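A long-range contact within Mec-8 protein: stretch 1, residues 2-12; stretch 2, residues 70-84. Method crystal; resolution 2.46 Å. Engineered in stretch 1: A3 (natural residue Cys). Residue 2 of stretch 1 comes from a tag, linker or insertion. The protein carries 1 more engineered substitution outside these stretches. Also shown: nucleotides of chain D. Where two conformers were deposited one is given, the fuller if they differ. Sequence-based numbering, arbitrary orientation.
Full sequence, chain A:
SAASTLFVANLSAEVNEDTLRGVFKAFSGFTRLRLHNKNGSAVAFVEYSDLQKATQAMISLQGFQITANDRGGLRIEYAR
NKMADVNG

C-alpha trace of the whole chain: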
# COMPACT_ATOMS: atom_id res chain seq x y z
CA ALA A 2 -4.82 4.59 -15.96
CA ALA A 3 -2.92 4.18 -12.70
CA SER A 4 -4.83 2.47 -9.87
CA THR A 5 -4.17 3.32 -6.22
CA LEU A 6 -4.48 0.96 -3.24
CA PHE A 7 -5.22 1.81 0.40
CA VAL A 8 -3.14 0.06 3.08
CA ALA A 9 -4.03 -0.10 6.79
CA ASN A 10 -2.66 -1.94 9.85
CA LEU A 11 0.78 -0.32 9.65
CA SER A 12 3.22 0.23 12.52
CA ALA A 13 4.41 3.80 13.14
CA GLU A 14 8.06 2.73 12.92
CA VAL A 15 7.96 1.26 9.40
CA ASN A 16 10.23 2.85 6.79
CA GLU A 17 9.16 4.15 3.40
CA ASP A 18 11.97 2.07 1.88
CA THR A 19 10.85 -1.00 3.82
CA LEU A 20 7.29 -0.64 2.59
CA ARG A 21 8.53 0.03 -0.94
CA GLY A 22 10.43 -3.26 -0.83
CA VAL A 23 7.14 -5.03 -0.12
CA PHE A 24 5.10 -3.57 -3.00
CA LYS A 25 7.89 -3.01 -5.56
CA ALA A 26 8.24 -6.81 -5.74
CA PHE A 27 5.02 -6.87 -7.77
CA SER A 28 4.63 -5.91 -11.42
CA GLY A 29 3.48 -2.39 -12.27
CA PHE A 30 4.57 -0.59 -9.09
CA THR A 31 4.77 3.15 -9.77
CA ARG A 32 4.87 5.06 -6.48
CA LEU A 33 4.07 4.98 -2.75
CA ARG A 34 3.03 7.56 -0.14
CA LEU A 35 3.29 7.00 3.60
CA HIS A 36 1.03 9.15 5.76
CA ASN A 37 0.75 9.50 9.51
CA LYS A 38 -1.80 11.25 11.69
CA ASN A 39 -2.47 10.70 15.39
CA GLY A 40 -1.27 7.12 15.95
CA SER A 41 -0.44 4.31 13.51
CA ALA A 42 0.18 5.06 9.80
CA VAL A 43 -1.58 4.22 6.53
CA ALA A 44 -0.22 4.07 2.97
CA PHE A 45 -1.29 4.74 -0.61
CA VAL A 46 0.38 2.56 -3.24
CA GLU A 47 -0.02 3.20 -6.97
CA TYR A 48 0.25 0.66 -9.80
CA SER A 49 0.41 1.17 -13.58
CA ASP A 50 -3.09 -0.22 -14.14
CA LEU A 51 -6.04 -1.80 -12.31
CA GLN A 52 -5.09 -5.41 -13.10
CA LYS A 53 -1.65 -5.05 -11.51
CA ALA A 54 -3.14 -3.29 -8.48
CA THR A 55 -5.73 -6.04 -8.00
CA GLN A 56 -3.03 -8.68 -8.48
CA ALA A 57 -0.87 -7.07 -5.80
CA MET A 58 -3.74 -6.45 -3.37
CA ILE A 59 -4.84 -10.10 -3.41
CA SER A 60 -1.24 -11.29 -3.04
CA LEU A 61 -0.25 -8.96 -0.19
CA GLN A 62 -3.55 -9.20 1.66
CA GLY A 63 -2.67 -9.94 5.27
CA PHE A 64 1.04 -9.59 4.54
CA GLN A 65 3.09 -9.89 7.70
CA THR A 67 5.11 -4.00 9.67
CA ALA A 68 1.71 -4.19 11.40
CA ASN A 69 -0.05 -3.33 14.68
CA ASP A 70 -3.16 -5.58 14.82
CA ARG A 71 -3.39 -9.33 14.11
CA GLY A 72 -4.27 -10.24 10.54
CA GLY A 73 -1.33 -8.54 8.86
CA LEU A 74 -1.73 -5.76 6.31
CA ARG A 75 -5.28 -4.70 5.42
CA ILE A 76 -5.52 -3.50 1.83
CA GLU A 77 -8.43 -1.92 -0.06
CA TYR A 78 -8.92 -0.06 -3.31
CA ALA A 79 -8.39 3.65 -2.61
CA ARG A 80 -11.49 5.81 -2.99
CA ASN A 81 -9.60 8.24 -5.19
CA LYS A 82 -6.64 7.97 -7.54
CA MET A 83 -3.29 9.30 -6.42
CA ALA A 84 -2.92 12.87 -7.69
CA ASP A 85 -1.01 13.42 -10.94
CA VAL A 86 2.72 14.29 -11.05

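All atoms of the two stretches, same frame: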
# COMPACT_ATOMS: atom_id res chain seq x y z
N ALA A 2 -4.73 3.70 -17.11
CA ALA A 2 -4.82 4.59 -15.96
C ALA A 2 -4.26 3.92 -14.71
O ALA A 2 -4.49 2.74 -14.48
CB ALA A 2 -6.26 5.01 -15.74
N ALA A 3 -3.55 4.70 -13.90
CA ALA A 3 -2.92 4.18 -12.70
C ALA A 3 -3.95 3.97 -11.59
O ALA A 3 -4.78 4.84 -11.33
CB ALA A 3 -1.82 5.11 -12.23
N SER A 4 -3.89 2.81 -10.94
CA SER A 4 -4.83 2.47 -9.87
C SER A 4 -4.15 2.46 -8.51
O SER A 4 -3.11 1.83 -8.32
CB SER A 4 -5.48 1.12 -10.14
OG SER A 4 -6.43 0.80 -9.14
N THR A 5 -4.75 3.17 -7.55
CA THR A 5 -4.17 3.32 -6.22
C THR A 5 -4.82 2.39 -5.19
O THR A 5 -6.04 2.22 -5.18
CB THR A 5 -4.32 4.78 -5.74
OG1 THR A 5 -3.65 5.67 -6.64
CG2 THR A 5 -3.73 4.96 -4.34
N LEU A 6 -3.99 1.81 -4.33
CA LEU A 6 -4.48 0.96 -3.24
C LEU A 6 -4.39 1.68 -1.90
O LEU A 6 -3.54 2.55 -1.70
CB LEU A 6 -3.69 -0.35 -3.19
CG LEU A 6 -3.77 -1.29 -4.39
CD1 LEU A 6 -2.83 -2.47 -4.21
CD2 LEU A 6 -5.21 -1.77 -4.60
N PHE A 7 -5.27 1.31 -0.97
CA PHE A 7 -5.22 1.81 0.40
C PHE A 7 -4.72 0.71 1.35
O PHE A 7 -5.25 -0.40 1.35
CB PHE A 7 -6.59 2.32 0.84
CG PHE A 7 -6.70 2.58 2.32
CD1 PHE A 7 -6.20 3.75 2.87
CD2 PHE A 7 -7.32 1.66 3.16
CE1 PHE A 7 -6.29 3.99 4.23
CE2 PHE A 7 -7.42 1.90 4.52
CZ PHE A 7 -6.91 3.06 5.05
N VAL A 8 -3.72 1.04 2.16
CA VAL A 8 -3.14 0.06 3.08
C VAL A 8 -3.23 0.50 4.54
O VAL A 8 -2.76 1.56 4.92
CB VAL A 8 -1.66 -0.21 2.74
CG1 VAL A 8 -1.09 -1.29 3.65
CG2 VAL A 8 -1.52 -0.62 1.28
N ALA A 9 -3.85 -0.35 5.36
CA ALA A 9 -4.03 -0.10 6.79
C ALA A 9 -3.28 -1.15 7.61
O ALA A 9 -2.60 -2.01 7.05
CB ALA A 9 -5.51 -0.11 7.15
N ASN A 10 -3.36 -1.04 8.94
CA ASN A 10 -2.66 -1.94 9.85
C ASN A 10 -1.14 -1.84 9.71
O ASN A 10 -0.43 -2.84 9.54
CB ASN A 10 -3.15 -3.39 9.63
CG ASN A 10 -2.67 -4.34 10.70
OD1 ASN A 10 -2.19 -3.93 11.74
ND2 ASN A 10 -2.87 -5.64 10.47
N LEU A 11 -0.65 -0.61 9.75
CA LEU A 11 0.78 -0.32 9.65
C LEU A 11 1.35 0.23 10.96
O LEU A 11 0.75 1.09 11.60
CB LEU A 11 1.05 0.67 8.53
CG LEU A 11 1.13 0.16 7.09
CD1 LEU A 11 1.15 1.33 6.12
CD2 LEU A 11 2.36 -0.71 6.91
N SER A 12 2.53 -0.26 11.34
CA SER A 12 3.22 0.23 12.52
C SER A 12 3.74 1.64 12.25
O SER A 12 3.90 2.03 11.10
CB SER A 12 4.37 -0.70 12.92
OG SER A 12 5.40 -0.69 11.95
N ASP A 70 -2.15 -4.58 14.45
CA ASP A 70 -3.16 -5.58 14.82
C ASP A 70 -2.84 -6.95 14.21
O ASP A 70 -1.95 -7.06 13.35
CB ASP A 70 -4.56 -5.13 14.40
CG ASP A 70 -4.99 -3.85 15.08
OD1 ASP A 70 -4.37 -3.47 16.10
OD2 ASP A 70 -5.97 -3.22 14.62
N ARG A 71 -3.54 -7.99 14.66
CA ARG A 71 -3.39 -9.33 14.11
C ARG A 71 -4.12 -9.40 12.77
O ARG A 71 -5.09 -8.69 12.56
CB ARG A 71 -3.97 -10.39 15.06
CG ARG A 71 -2.95 -11.14 15.90
CD ARG A 71 -3.51 -11.47 17.27
NE ARG A 71 -4.33 -12.69 17.26
CZ ARG A 71 -5.10 -13.08 18.26
NH1 ARG A 71 -5.82 -14.20 18.16
NH2 ARG A 71 -5.16 -12.37 19.38
N GLY A 72 -3.66 -10.25 11.86
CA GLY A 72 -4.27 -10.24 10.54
C GLY A 72 -3.31 -9.80 9.45
O GLY A 72 -3.49 -10.16 8.29
N GLY A 73 -2.30 -9.02 9.82
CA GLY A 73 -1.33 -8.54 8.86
C GLY A 73 -1.90 -7.32 8.15
O GLY A 73 -2.87 -6.74 8.63
N LEU A 74 -1.32 -6.96 7.02
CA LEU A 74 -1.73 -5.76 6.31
C LEU A 74 -3.17 -5.85 5.80
O LEU A 74 -3.58 -6.88 5.26
CB LEU A 74 -0.79 -5.50 5.13
CG LEU A 74 0.64 -5.08 5.45
CD1 LEU A 74 1.40 -4.75 4.17
CD2 LEU A 74 0.68 -3.91 6.43
N ARG A 75 -3.93 -4.77 5.97
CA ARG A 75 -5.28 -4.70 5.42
C ARG A 75 -5.31 -3.74 4.24
O ARG A 75 -5.10 -2.53 4.40
CB ARG A 75 -6.29 -4.28 6.49
CG ARG A 75 -6.47 -5.29 7.61
CD ARG A 75 -7.53 -4.86 8.62
NE ARG A 75 -7.30 -3.52 9.15
CZ ARG A 75 -6.61 -3.26 10.25
NH1 ARG A 75 -6.07 -4.25 10.95
NH2 ARG A 75 -6.46 -2.01 10.67
N ILE A 76 -5.57 -4.28 3.06
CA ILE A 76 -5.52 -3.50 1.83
C ILE A 76 -6.87 -3.39 1.14
O ILE A 76 -7.59 -4.38 0.98
CB ILE A 76 -4.51 -4.10 0.84
CG1 ILE A 76 -3.17 -4.38 1.53
CG2 ILE A 76 -4.32 -3.19 -0.37
CD1 ILE A 76 -2.11 -4.96 0.61
N GLU A 77 -7.22 -2.17 0.72
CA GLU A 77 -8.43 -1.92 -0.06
C GLU A 77 -8.08 -1.10 -1.29
O GLU A 77 -6.99 -0.55 -1.39
CB GLU A 77 -9.47 -1.17 0.78
CG GLU A 77 -9.82 -1.81 2.10
CD GLU A 77 -10.74 -0.94 2.93
OE1 GLU A 77 -11.12 0.15 2.45
OE2 GLU A 77 -11.08 -1.34 4.06
N TYR A 78 -9.02 -1.04 -2.24
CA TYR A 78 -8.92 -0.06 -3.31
C TYR A 78 -9.09 1.33 -2.69
O TYR A 78 -9.98 1.54 -1.87
CB TYR A 78 -9.98 -0.28 -4.39
CG TYR A 78 -9.81 -1.53 -5.23
CD1 TYR A 78 -8.75 -1.65 -6.11
CD2 TYR A 78 -10.74 -2.56 -5.17
CE1 TYR A 78 -8.60 -2.79 -6.89
CE2 TYR A 78 -10.61 -3.69 -5.95
CZ TYR A 78 -9.53 -3.80 -6.80
OH TYR A 78 -9.40 -4.93 -7.58
N ALA A 79 -8.24 2.27 -3.08
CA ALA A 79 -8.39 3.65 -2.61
C ALA A 79 -9.64 4.25 -3.22
O ALA A 79 -10.06 3.87 -4.32
CB ALA A 79 -7.16 4.47 -2.97
N ARG A 80 -10.25 5.20 -2.52
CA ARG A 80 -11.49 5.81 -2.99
C ARG A 80 -11.20 6.75 -4.15
O ARG A 80 -12.04 6.94 -5.04
CB ARG A 80 -12.20 6.54 -1.86
CG ARG A 80 -12.72 5.62 -0.76
CD ARG A 80 -13.57 6.38 0.24
NE ARG A 80 -13.89 5.56 1.41
CZ ARG A 80 -13.31 5.71 2.60
NH1 ARG A 80 -12.38 6.65 2.77
NH2 ARG A 80 -13.65 4.93 3.61
N ASN A 81 -10.01 7.33 -4.14
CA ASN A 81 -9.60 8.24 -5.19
C ASN A 81 -8.22 7.87 -5.71
O ASN A 81 -7.41 7.28 -4.99
CB ASN A 81 -9.59 9.68 -4.68
CG ASN A 81 -10.92 10.11 -4.10
OD1 ASN A 81 -11.12 10.10 -2.89
ND2 ASN A 81 -11.85 10.48 -4.97
N LYS A 82 -7.96 8.18 -6.97
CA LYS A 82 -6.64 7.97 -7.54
C LYS A 82 -5.62 8.88 -6.87
O LYS A 82 -5.97 9.95 -6.38
CB LYS A 82 -6.65 8.20 -9.05
CG LYS A 82 -7.64 7.32 -9.79
CD LYS A 82 -7.46 7.45 -11.30
CE LYS A 82 -8.03 6.23 -12.01
NZ LYS A 82 -9.29 5.75 -11.37
N MET A 83 -4.37 8.45 -6.88
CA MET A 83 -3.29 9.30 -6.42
C MET A 83 -3.13 10.45 -7.40
O MET A 83 -3.15 10.24 -8.61
CB MET A 83 -1.99 8.50 -6.29
CG MET A 83 -0.83 9.25 -5.66
SD MET A 83 0.60 8.18 -5.50
CE MET A 83 -0.05 6.92 -4.40
N ALA A 84 -3.01 11.67 -6.87
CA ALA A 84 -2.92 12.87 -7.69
C ALA A 84 -1.80 12.77 -8.73
O ALA A 84 -0.79 12.11 -8.50
CB ALA A 84 -2.72 14.09 -6.81
P DC D 3 -10.94 7.07 6.80
OP1 DC D 3 -10.94 8.55 6.91
OP2 DC D 3 -12.12 6.38 6.22
O5' DC D 3 -9.65 6.61 5.97
C5' DC D 3 -8.38 7.20 6.25
C4' DC D 3 -7.78 7.83 5.00
O4' DC D 3 -7.60 6.81 3.98
C3' DC D 3 -8.62 8.92 4.34
O3' DC D 3 -7.77 9.89 3.74
C2' DC D 3 -9.41 8.15 3.29
C1' DC D 3 -8.39 7.11 2.84
N1 DC D 3 -9.01 5.85 2.36
C2 DC D 3 -9.14 5.63 0.98
O2 DC D 3 -8.73 6.49 0.19
N3 DC D 3 -9.71 4.48 0.55
C4 DC D 3 -10.14 3.57 1.44
N4 DC D 3 -10.69 2.45 0.96
C5 DC D 3 -10.02 3.78 2.84
C6 DC D 3 -9.46 4.92 3.25
P DG D 2 -14.67 3.21 8.23
OP1 DG D 2 -15.58 4.29 8.69
OP2 DG D 2 -14.79 2.67 6.86
O5' DG D 2 -13.18 3.74 8.46
C5' DG D 2 -12.88 4.50 9.62
C4' DG D 2 -11.39 4.70 9.76
O4' DG D 2 -10.79 3.47 10.17
C3' DG D 2 -10.67 5.06 8.47
O3' DG D 2 -10.70 6.47 8.27
C2' DG D 2 -9.25 4.54 8.71
C1' DG D 2 -9.43 3.46 9.80
N9 DG D 2 -9.08 2.11 9.37
C8 DG D 2 -8.25 1.23 10.03
N7 DG D 2 -8.12 0.09 9.43
C5 DG D 2 -8.92 0.20 8.30
C6 DG D 2 -9.18 -0.74 7.27
O6 DG D 2 -8.73 -1.88 7.15
N1 DG D 2 -10.05 -0.22 6.31
C2 DG D 2 -10.61 1.04 6.35
N2 DG D 2 -11.42 1.36 5.34
N3 DG D 2 -10.37 1.92 7.31
C4 DG D 2 -9.53 1.44 8.25
O5' DA D 1 -15.00 -1.95 8.23
C5' DA D 1 -15.41 -1.70 9.57
C4' DA D 1 -15.07 -0.28 9.99
O4' DA D 1 -13.99 -0.31 10.95
C3' DA D 1 -14.58 0.65 8.90
O3' DA D 1 -14.84 2.00 9.28
C2' DA D 1 -13.08 0.33 8.85
C1' DA D 1 -12.76 -0.03 10.31
N9 DA D 1 -11.94 -1.24 10.44
C8 DA D 1 -12.12 -2.43 9.78
N7 DA D 1 -11.27 -3.36 10.11
C5 DA D 1 -10.48 -2.75 11.08
C6 DA D 1 -9.39 -3.22 11.83
N6 DA D 1 -8.89 -4.45 11.72
N1 DA D 1 -8.82 -2.36 12.71
C2 DA D 1 -9.32 -1.13 12.82
N3 DA D 1 -10.35 -0.58 12.16
C4 DA D 1 -10.89 -1.45 11.30

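Neighbouring strands satisfy their backbone polar groups on each other, while alternate side chains project from a face where they can meet a ligand; this contact in Mec-8 is a clear example. Residues 75-78 run antiparallel to the strand of stretch 1, at 149°. Two reciprocal pairs of hydrogen bonds fix the register. F7 N gives to E77 O at 2.6 Å and E77 N to F7 O at 2.7 Å; A9 N gives to R75 O at 2.7 Å, and R75 N to A9 O at 3.2 Å. All four are close to linear, with N-H...O angles of 164-169°. Between them, V8 and I76 form a non-hydrogen-bonded pair, their side chains meeting at 4.1 Å from V8 CG2 to I76 CG1.

Past the end of strand 75-78, T5 continues the bonding with both backbone and side chain. Its carbonyl O accepts from A79 N at 3.0 Å, and its OG1 accepts from M83 N at 2.9 Å, so a buried hydroxyl serves a loop amide. At the other end, N10 OD1 accepts from D70 N at 2.8 Å. N10 ND2 is less securely placed, being modelled too close to G73 O, and its bond to D70 O is weak.

The face bearing F7, A9, R75 and E77 directs its polar groups to DNA. R75 NE and NH2 donate to O6 and N7 of DG2, both at 3.0 Å, while N10 CB lies over one face of the guanidinium and DA1 over the opposite face. E77 OE2 accepts from DG2 N1 at 2.7 Å, on another edge of that base, while E77 OE1 accepts from N4 of the next base, DC3, at 2.8 Å. DC3 lies over one face of the F7 ring, and its N4 also donates to Y78 O at 3.1 Å.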